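Local coordinates for predicted zincin-like metalloprotease (Acidothermus cellulolyticus 11B, PDB 3E11), which is of unknown function but is predicted to be a zincin-like metalloprotease and binds calcium, at residues His96-Ala99 against His100-Gly103; Phe25-Ala28 against Met29-Val32; Val3-Pro7 against Asp8-Glu12. All coordinates share one frame; numbering follows the deposited sequence.

Interaction 1. Residues His96-Ala99 against His100-Gly103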
loop_
_atom_site.group_PDB
_atom_site.type_symbol
_atom_site.label_atom_id
_atom_site.label_comp_id
_atom_site.label_asym_id
_atom_site.label_seq_id
_atom_site.Cartn_x
_atom_site.Cartn_y
_atom_site.Cartn_z
ATOM N N HIS A 96 -2.683 6.889 0.600
ATOM C CA HIS A 96 -2.351 7.824 -0.477
ATOM C C HIS A 96 -2.486 7.235 -1.859
ATOM O O HIS A 96 -2.999 7.890 -2.772
ATOM C CB HIS A 96 -0.956 8.423 -0.272
ATOM C CG HIS A 96 -0.927 9.440 0.823
ATOM N ND1 HIS A 96 -0.445 10.715 0.649
ATOM C CD2 HIS A 96 -1.390 9.382 2.096
ATOM C CE1 HIS A 96 -0.558 11.380 1.787
ATOM N NE2 HIS A 96 -1.132 10.593 2.678
ATOM N N GLU A 97 -2.034 6.002 -2.023
ATOM C CA GLU A 97 -2.068 5.381 -3.334
ATOM C C GLU A 97 -3.505 5.154 -3.764
ATOM O O GLU A 97 -3.863 5.437 -4.899
ATOM C CB GLU A 97 -1.250 4.078 -3.357
ATOM C CG GLU A 97 0.274 4.308 -3.372
ATOM C CD GLU A 97 0.713 5.156 -4.555
ATOM O OE1 GLU A 97 0.134 5.017 -5.642
ATOM O OE2 GLU A 97 1.601 6.007 -4.389
ATOM N N ILE A 98 -4.353 4.681 -2.859
ATOM C CA ILE A 98 -5.745 4.446 -3.233
ATOM C C ILE A 98 -6.479 5.769 -3.488
ATOM O O ILE A 98 -7.246 5.894 -4.457
ATOM C CB ILE A 98 -6.479 3.518 -2.213
ATOM C CG1 ILE A 98 -7.746 2.942 -2.861
ATOM C CG2 ILE A 98 -6.762 4.193 -0.901
ATOM C CD1 ILE A 98 -7.461 2.070 -4.081
ATOM N N ALA A 99 -6.197 6.768 -2.665
ATOM C CA ALA A 99 -6.837 8.074 -2.812
ATOM C C ALA A 99 -6.497 8.707 -4.169
ATOM O O ALA A 99 -7.373 9.208 -4.882
ATOM C CB ALA A 99 -6.417 8.961 -1.674
ATOM N N HIS A 100 -5.221 8.645 -4.530
ATOM C CA HIS A 100 -4.739 9.227 -5.775
ATOM C C HIS A 100 -5.298 8.479 -6.977
ATOM O O HIS A 100 -5.615 9.094 -8.000
ATOM C CB HIS A 100 -3.199 9.260 -5.818
ATOM C CG HIS A 100 -2.577 10.108 -4.750
ATOM N ND1 HIS A 100 -1.237 10.038 -4.431
ATOM C CD2 HIS A 100 -3.115 11.030 -3.913
ATOM C CE1 HIS A 100 -0.977 10.878 -3.444
ATOM N NE2 HIS A 100 -2.102 11.490 -3.109
ATOM N N HIS A 101 -5.479 7.165 -6.846
ATOM C CA HIS A 101 -6.068 6.363 -7.914
ATOM C C HIS A 101 -7.489 6.830 -8.250
ATOM O O HIS A 101 -7.906 6.760 -9.403
ATOM C CB HIS A 101 -6.086 4.874 -7.536
ATOM C CG HIS A 101 -6.892 4.022 -8.469
ATOM N ND1 HIS A 101 -6.502 3.752 -9.763
ATOM C CD2 HIS A 101 -8.084 3.398 -8.299
ATOM C CE1 HIS A 101 -7.397 2.969 -10.338
ATOM N NE2 HIS A 101 -8.373 2.747 -9.475
ATOM N N PHE A 102 -8.212 7.308 -7.239
ATOM C CA PHE A 102 -9.574 7.805 -7.417
ATOM C C PHE A 102 -9.593 9.330 -7.408
ATOM O O PHE A 102 -10.604 9.937 -7.073
ATOM C CB PHE A 102 -10.477 7.273 -6.308
ATOM C CG PHE A 102 -10.773 5.822 -6.426
ATOM C CD1 PHE A 102 -11.547 5.342 -7.486
ATOM C CD2 PHE A 102 -10.283 4.928 -5.499
ATOM C CE1 PHE A 102 -11.826 4.005 -7.596
ATOM C CE2 PHE A 102 -10.552 3.582 -5.611
ATOM C CZ PHE A 102 -11.329 3.118 -6.654
ATOM N N GLY A 103 -8.476 9.930 -7.786
ATOM C CA GLY A 103 -8.391 11.350 -8.047
ATOM C C GLY A 103 -8.579 12.264 -6.861
ATOM O O GLY A 103 -8.922 13.435 -7.043
HETATM O O HOH W 1 0.497 8.372 -5.989
#

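Interaction 2. Residues Phe25-Ala28 against Met29-Val32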
loop_
_atom_site.group_PDB
_atom_site.type_symbol
_atom_site.label_atom_id
_atom_site.label_comp_id
_atom_site.label_asym_id
_atom_site.label_seq_id
_atom_site.Cartn_x
_atom_site.Cartn_y
_atom_site.Cartn_z
ATOM N N PHE A 25 -12.088 4.656 3.617
ATOM C CA PHE A 25 -11.328 4.157 2.466
ATOM C C PHE A 25 -11.594 2.671 2.132
ATOM O O PHE A 25 -11.011 2.136 1.208
ATOM C CB PHE A 25 -9.828 4.319 2.768
ATOM C CG PHE A 25 -9.423 5.735 2.970
ATOM C CD1 PHE A 25 -9.366 6.601 1.894
ATOM C CD2 PHE A 25 -9.138 6.216 4.223
ATOM C CE1 PHE A 25 -9.034 7.910 2.072
ATOM C CE2 PHE A 25 -8.778 7.538 4.397
ATOM C CZ PHE A 25 -8.732 8.376 3.317
ATOM N N ALA A 26 -12.421 2.013 2.932
ATOM C CA ALA A 26 -12.582 0.558 2.842
ATOM C C ALA A 26 -13.158 0.198 1.492
ATOM O O ALA A 26 -12.621 -0.656 0.789
ATOM C CB ALA A 26 -13.481 0.042 3.954
ATOM N N ARG A 27 -14.245 0.851 1.107
ATOM C CA ARG A 27 -14.868 0.556 -0.177
ATOM C C ARG A 27 -13.911 0.895 -1.330
ATOM O O ARG A 27 -13.872 0.189 -2.325
ATOM C CB ARG A 27 -16.219 1.267 -0.333
ATOM C CG ARG A 27 -16.822 1.114 -1.712
ATOM C CD ARG A 27 -17.142 -0.356 -2.088
ATOM N NE ARG A 27 -17.725 -0.424 -3.427
ATOM C CZ ARG A 27 -17.025 -0.415 -4.558
ATOM N NH1 ARG A 27 -15.691 -0.337 -4.542
ATOM N NH2 ARG A 27 -17.668 -0.453 -5.722
ATOM N N ALA A 28 -13.165 1.983 -1.213
ATOM C CA ALA A 28 -12.160 2.334 -2.249
ATOM C C ALA A 28 -11.088 1.240 -2.456
ATOM O O ALA A 28 -10.577 1.064 -3.557
ATOM C CB ALA A 28 -11.483 3.663 -1.913
HETATM N N MSE A 29 -10.762 0.529 -1.383
HETATM C CA MSE A 29 -9.798 -0.576 -1.376
HETATM C C MSE A 29 -10.378 -1.921 -1.861
HETATM O O MSE A 29 -9.649 -2.933 -1.911
HETATM C CB MSE A 29 -9.214 -0.745 0.054
HETATM C CG MSE A 29 -8.194 0.317 0.406
HETATM SE SE MSE A 29 -6.590 0.179 -0.638
HETATM C CE MSE A 29 -5.967 -1.411 0.030
ATOM N N ARG A 30 -11.670 -1.937 -2.253
ATOM C CA ARG A 30 -12.274 -3.158 -2.756
ATOM C C ARG A 30 -11.442 -3.792 -3.861
ATOM O O ARG A 30 -11.098 -3.149 -4.838
ATOM C CB ARG A 30 -13.688 -2.924 -3.303
ATOM C CG ARG A 30 -14.357 -4.218 -3.788
ATOM C CD ARG A 30 -15.792 -3.998 -4.229
ATOM N NE ARG A 30 -16.641 -3.768 -3.065
ATOM C CZ ARG A 30 -17.956 -3.615 -3.112
ATOM N NH1 ARG A 30 -18.590 -3.642 -4.272
ATOM N NH2 ARG A 30 -18.622 -3.416 -1.987
ATOM N N ASN A 31 -11.149 -5.084 -3.694
ATOM C CA ASN A 31 -10.418 -5.845 -4.704
ATOM C C ASN A 31 -9.085 -5.195 -5.112
ATOM O O ASN A 31 -8.755 -5.097 -6.288
ATOM C CB ASN A 31 -11.300 -6.074 -5.937
ATOM C CG ASN A 31 -10.759 -7.159 -6.829
ATOM O OD1 ASN A 31 -10.186 -8.133 -6.340
ATOM N ND2 ASN A 31 -10.892 -6.971 -8.159
ATOM N N VAL A 32 -8.389 -4.675 -4.101
ATOM C CA VAL A 32 -7.016 -4.220 -4.209
ATOM C C VAL A 32 -6.197 -5.070 -3.270
ATOM O O VAL A 32 -6.584 -5.288 -2.085
ATOM C CB VAL A 32 -6.862 -2.747 -3.784
ATOM C CG1 VAL A 32 -5.390 -2.323 -3.856
ATOM C CG2 VAL A 32 -7.726 -1.870 -4.664
HETATM O O HOH W 2 -11.304 -0.529 -5.507
#

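Interaction 3. Residues Val3-Pro7 against Asp8-Glu12. With ACT (acetate ion), chain C.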
loop_
_atom_site.group_PDB
_atom_site.type_symbol
_atom_site.label_atom_id
_atom_site.label_comp_id
_atom_site.label_asym_id
_atom_site.label_seq_id
_atom_site.Cartn_x
_atom_site.Cartn_y
_atom_site.Cartn_z
ATOM N N VAL A 3 15.089 0.806 11.280
ATOM C CA VAL A 3 14.707 -0.493 11.804
ATOM C C VAL A 3 14.769 -1.519 10.681
ATOM O O VAL A 3 14.390 -1.240 9.544
ATOM C CB VAL A 3 13.319 -0.475 12.486
ATOM C CG1 VAL A 3 12.172 -0.258 11.500
ATOM C CG2 VAL A 3 13.110 -1.740 13.269
ATOM N N TYR A 4 15.313 -2.676 11.004
ATOM C CA TYR A 4 15.355 -3.786 10.069
ATOM C C TYR A 4 14.119 -4.657 10.315
ATOM O O TYR A 4 13.792 -4.991 11.456
ATOM C CB TYR A 4 16.610 -4.627 10.274
ATOM C CG TYR A 4 16.848 -5.623 9.162
ATOM C CD1 TYR A 4 16.100 -6.795 9.071
ATOM C CD2 TYR A 4 17.805 -5.376 8.193
ATOM C CE1 TYR A 4 16.334 -7.723 8.051
ATOM C CE2 TYR A 4 18.039 -6.276 7.176
ATOM C CZ TYR A 4 17.288 -7.439 7.086
ATOM O OH TYR A 4 17.571 -8.340 6.071
ATOM N N VAL A 5 13.470 -5.022 9.235
ATOM C CA VAL A 5 12.325 -5.900 9.271
ATOM C C VAL A 5 12.516 -6.970 8.207
ATOM O O VAL A 5 12.583 -6.676 6.986
ATOM C CB VAL A 5 11.020 -5.137 9.027
ATOM C CG1 VAL A 5 9.830 -6.080 9.184
ATOM C CG2 VAL A 5 10.881 -3.926 9.971
ATOM N N ASP A 6 12.618 -8.221 8.656
ATOM C CA ASP A 6 12.692 -9.364 7.721
ATOM C C ASP A 6 11.396 -9.509 6.921
ATOM O O ASP A 6 10.353 -9.040 7.343
ATOM C CB ASP A 6 13.033 -10.663 8.440
ATOM C CG ASP A 6 12.000 -11.048 9.461
ATOM O OD1 ASP A 6 12.034 -10.425 10.532
ATOM O OD2 ASP A 6 11.189 -11.968 9.191
ATOM N N PRO A 7 11.457 -10.152 5.754
ATOM C CA PRO A 7 10.268 -10.225 4.867
ATOM C C PRO A 7 8.979 -10.767 5.535
ATOM O O PRO A 7 7.918 -10.124 5.421
ATOM C CB PRO A 7 10.749 -11.129 3.745
ATOM C CG PRO A 7 12.220 -10.795 3.668
ATOM C CD PRO A 7 12.633 -10.758 5.122
ATOM N N ASP A 8 9.070 -11.894 6.236
ATOM C CA ASP A 8 7.871 -12.473 6.867
ATOM C C ASP A 8 7.273 -11.494 7.859
ATOM O O ASP A 8 6.063 -11.319 7.891
ATOM C CB ASP A 8 8.158 -13.755 7.594
ATOM C CG ASP A 8 8.353 -14.921 6.674
ATOM O OD1 ASP A 8 8.165 -14.797 5.443
ATOM O OD2 ASP A 8 8.683 -15.990 7.211
ATOM N N ARG A 9 8.118 -10.861 8.670
ATOM C CA ARG A 9 7.618 -9.874 9.647
ATOM C C ARG A 9 7.013 -8.665 8.967
ATOM O O ARG A 9 5.978 -8.140 9.396
ATOM C CB ARG A 9 8.742 -9.440 10.591
ATOM C CG ARG A 9 8.322 -8.448 11.636
ATOM C CD ARG A 9 7.135 -8.917 12.450
ATOM N NE ARG A 9 6.893 -8.038 13.594
ATOM C CZ ARG A 9 5.792 -8.065 14.321
ATOM N NH1 ARG A 9 4.834 -8.929 14.032
ATOM N NH2 ARG A 9 5.647 -7.250 15.358
ATOM N N PHE A 10 7.641 -8.237 7.867
ATOM C CA PHE A 10 7.135 -7.078 7.156
ATOM C C PHE A 10 5.725 -7.362 6.656
ATOM O O PHE A 10 4.873 -6.499 6.773
ATOM C CB PHE A 10 8.051 -6.646 6.009
ATOM C CG PHE A 10 7.734 -5.260 5.455
ATOM C CD1 PHE A 10 8.311 -4.135 6.008
ATOM C CD2 PHE A 10 6.906 -5.112 4.350
ATOM C CE1 PHE A 10 8.082 -2.879 5.508
ATOM C CE2 PHE A 10 6.637 -3.861 3.838
ATOM C CZ PHE A 10 7.225 -2.730 4.432
ATOM N N ASP A 11 5.483 -8.580 6.162
ATOM C CA ASP A 11 4.129 -8.998 5.772
ATOM C C ASP A 11 3.091 -8.843 6.890
ATOM O O ASP A 11 1.982 -8.370 6.652
ATOM C CB ASP A 11 4.124 -10.427 5.227
ATOM C CG ASP A 11 4.879 -10.550 3.932
ATOM O OD1 ASP A 11 5.009 -9.521 3.255
ATOM O OD2 ASP A 11 5.357 -11.669 3.620
ATOM N N GLU A 12 3.483 -9.173 8.099
ATOM C CA GLU A 12 2.641 -9.005 9.271
ATOM C C GLU A 12 2.351 -7.554 9.582
ATOM O O GLU A 12 1.230 -7.206 9.940
ATOM C CB GLU A 12 3.328 -9.667 10.469
ATOM C CG GLU A 12 3.495 -11.188 10.300
ATOM C CD GLU A 12 4.287 -11.874 11.408
ATOM O OE1 GLU A 12 4.786 -11.196 12.324
ATOM O OE2 GLU A 12 4.410 -13.122 11.366
HETATM C C ACT C . 14.975 -4.443 5.367
HETATM O O ACT C . 14.423 -3.953 6.407
HETATM O OXT ACT C . 14.445 -5.474 4.865
HETATM C CH3 ACT C . 16.217 -3.857 4.749
HETATM O O HOH W 3 11.369 -13.427 7.059
HETATM O O HOH W 4 7.609 -8.775 3.049
#

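Interaction 1. Residues His96-Ala99 against His100-Gly103
Over one face of the His-100 imidazole, offset toward its rim, sits the backbone oxygen of His-96, with His-96 O 3.0 Å from His-100 CG. His-96 O also accepts the helical bond from His-100 N at 2.9 Å, but merely touches the ring. His-100 CG lies anti to the carbonyl carbon (chi1 -63°), which lays the ring back along the helix over this oxygen. The two side chains run side by side, but their rings meet obliquely, planes at 76° and His-96 ND1 4.2 Å from His-100 NE2. His-96, Glu-97 and His-100 fit an HExxH pattern, whose histidines hold zinc in zincins; they probably could do so here, though no metal is bound. Water 1 meets the His-100 ring edge in its plane, 2.9 Å from His-100 ND1, and donates to Glu-97 OE2. Ile-98 CD1 packs 3.8 Å from Phe-102 CE2, and His-101 CD2 lies over the Phe-102 ring centre. Gly-103 closes helix 83-101 as the C-prime residue of a Schellman motif, its N bonding to His-100 O. Helix 106-110 covers His-96, Ala-99 and His-100 through Leu-109, while Glu-97 and Ile-98 pack on Tyr-49 of strand 47-50 and Glu-97 reaches Ile-69 of strand 67-72.

Interaction 2. Residues Phe25-Ala28 against Met29-Val32
Met-29 N donates to Phe-25 O at 3.1 Å and Arg-30 N to Arg-27 O, closing a single irregular helical turn that passes straight into a type II beta turn from Met-29 to Val-32. The Arg-30 bond is nearly straight at its hydrogen, yet its donor stands above the carbonyl plane of Arg-27. On the outer side the two arginines meet face to face: their guanidinium planes are 11° apart with centres 3.6 Å from each other, and Arg-27 NE sits over the centre of the Arg-30 group, 3.2 Å from Arg-30 CZ. Arg-27 reaches this position by bending at chi2 (62°) and Arg-30 by bending at chi3 (-72°), while Arg-27 NH1 comes alongside Arg-30 CB. Met-29, a selenomethionine, turns its chain the other way, toward Val-94 and Ile-98 of helix 83-101, after its CG passes 3.4 Å from Phe-25 O. Water 2 donates to both Ala-28 O (2.6 Å) and Arg-30 O, bridging the two turns. Because the two cations stack flat, they make no hydrogen bond to each other and their N-H groups stay at the edges, where water could solvate them; this would probably lessen, not cancel, the like-charge repulsion.

Interaction 3. Residues Val3-Pro7 against Asp8-Glu12
An N-cap opens helix 7-19: Asp-6 stands just before its first turn and its carboxylate accepts from the backbone of Arg-9. The bond from Arg-9 N to Asp-6 OD2 is weak, 3.3 Å long. With chi1 at 61° the Asp-6 carboxylate swings back over the helix start, within reach of Arg-9 N. Water 3 extends the cap, donating to Asp-6 OD2 at 2.6 Å and accepting from Asp-8 N. Behind the cap, Asp-6 O takes the first regular helical bond from Phe-10 N at 2.9 Å, and Pro-7, which has no N-H to offer, fits the first turn and accepts from Asp-11 N. Val-5 CG1 wedges against the helix from the loop, 3.7 Å from both Arg-9 CG and Phe-10 CB, and lies at the edge of the Phe-10 ring near its plane. The end of Arg-9 turns away and forms salt bridges, NH1 to Glu-12 OE1 at 2.8 Å, in the guanidinium plane, and NH2 to Glu-83. An alanine here in place of Arg-9 is likely to leave Glu-12 and Glu-83 without their shared cation and take the CG contact from Val-5 CG1. An acetate, probably from the crystallisation liquor, lies over the Tyr-4 ring and accepts from Val-5 N. Aspartate followed by proline is a familiar N-cap and N1 pair at helix starts.

Along the chain the order is interaction 3, interaction 2, interaction 1. The last two meet: their centres are 11 Å apart, and Ile-98 and Phe-102 at the end of helix 83-101 pack on Ala-28 and Met-29 in the loop that leads into strand 32-37. Interaction 3 starts helix 7-19 on the opposite side of the chain's centre, about 25 Å from interaction 1 and 24 Å from interaction 2, centre to centre. Helix 83-101 spans this gap: through Phe-10, which packs on Val-86 and Val-90, it meets the start of helix 7-19 at one end, and it carries the HExxH turn near the other. Loop 25-32 packs beside that turn through Ile-98 and Phe-102, consistent with a compact zincin-like fold.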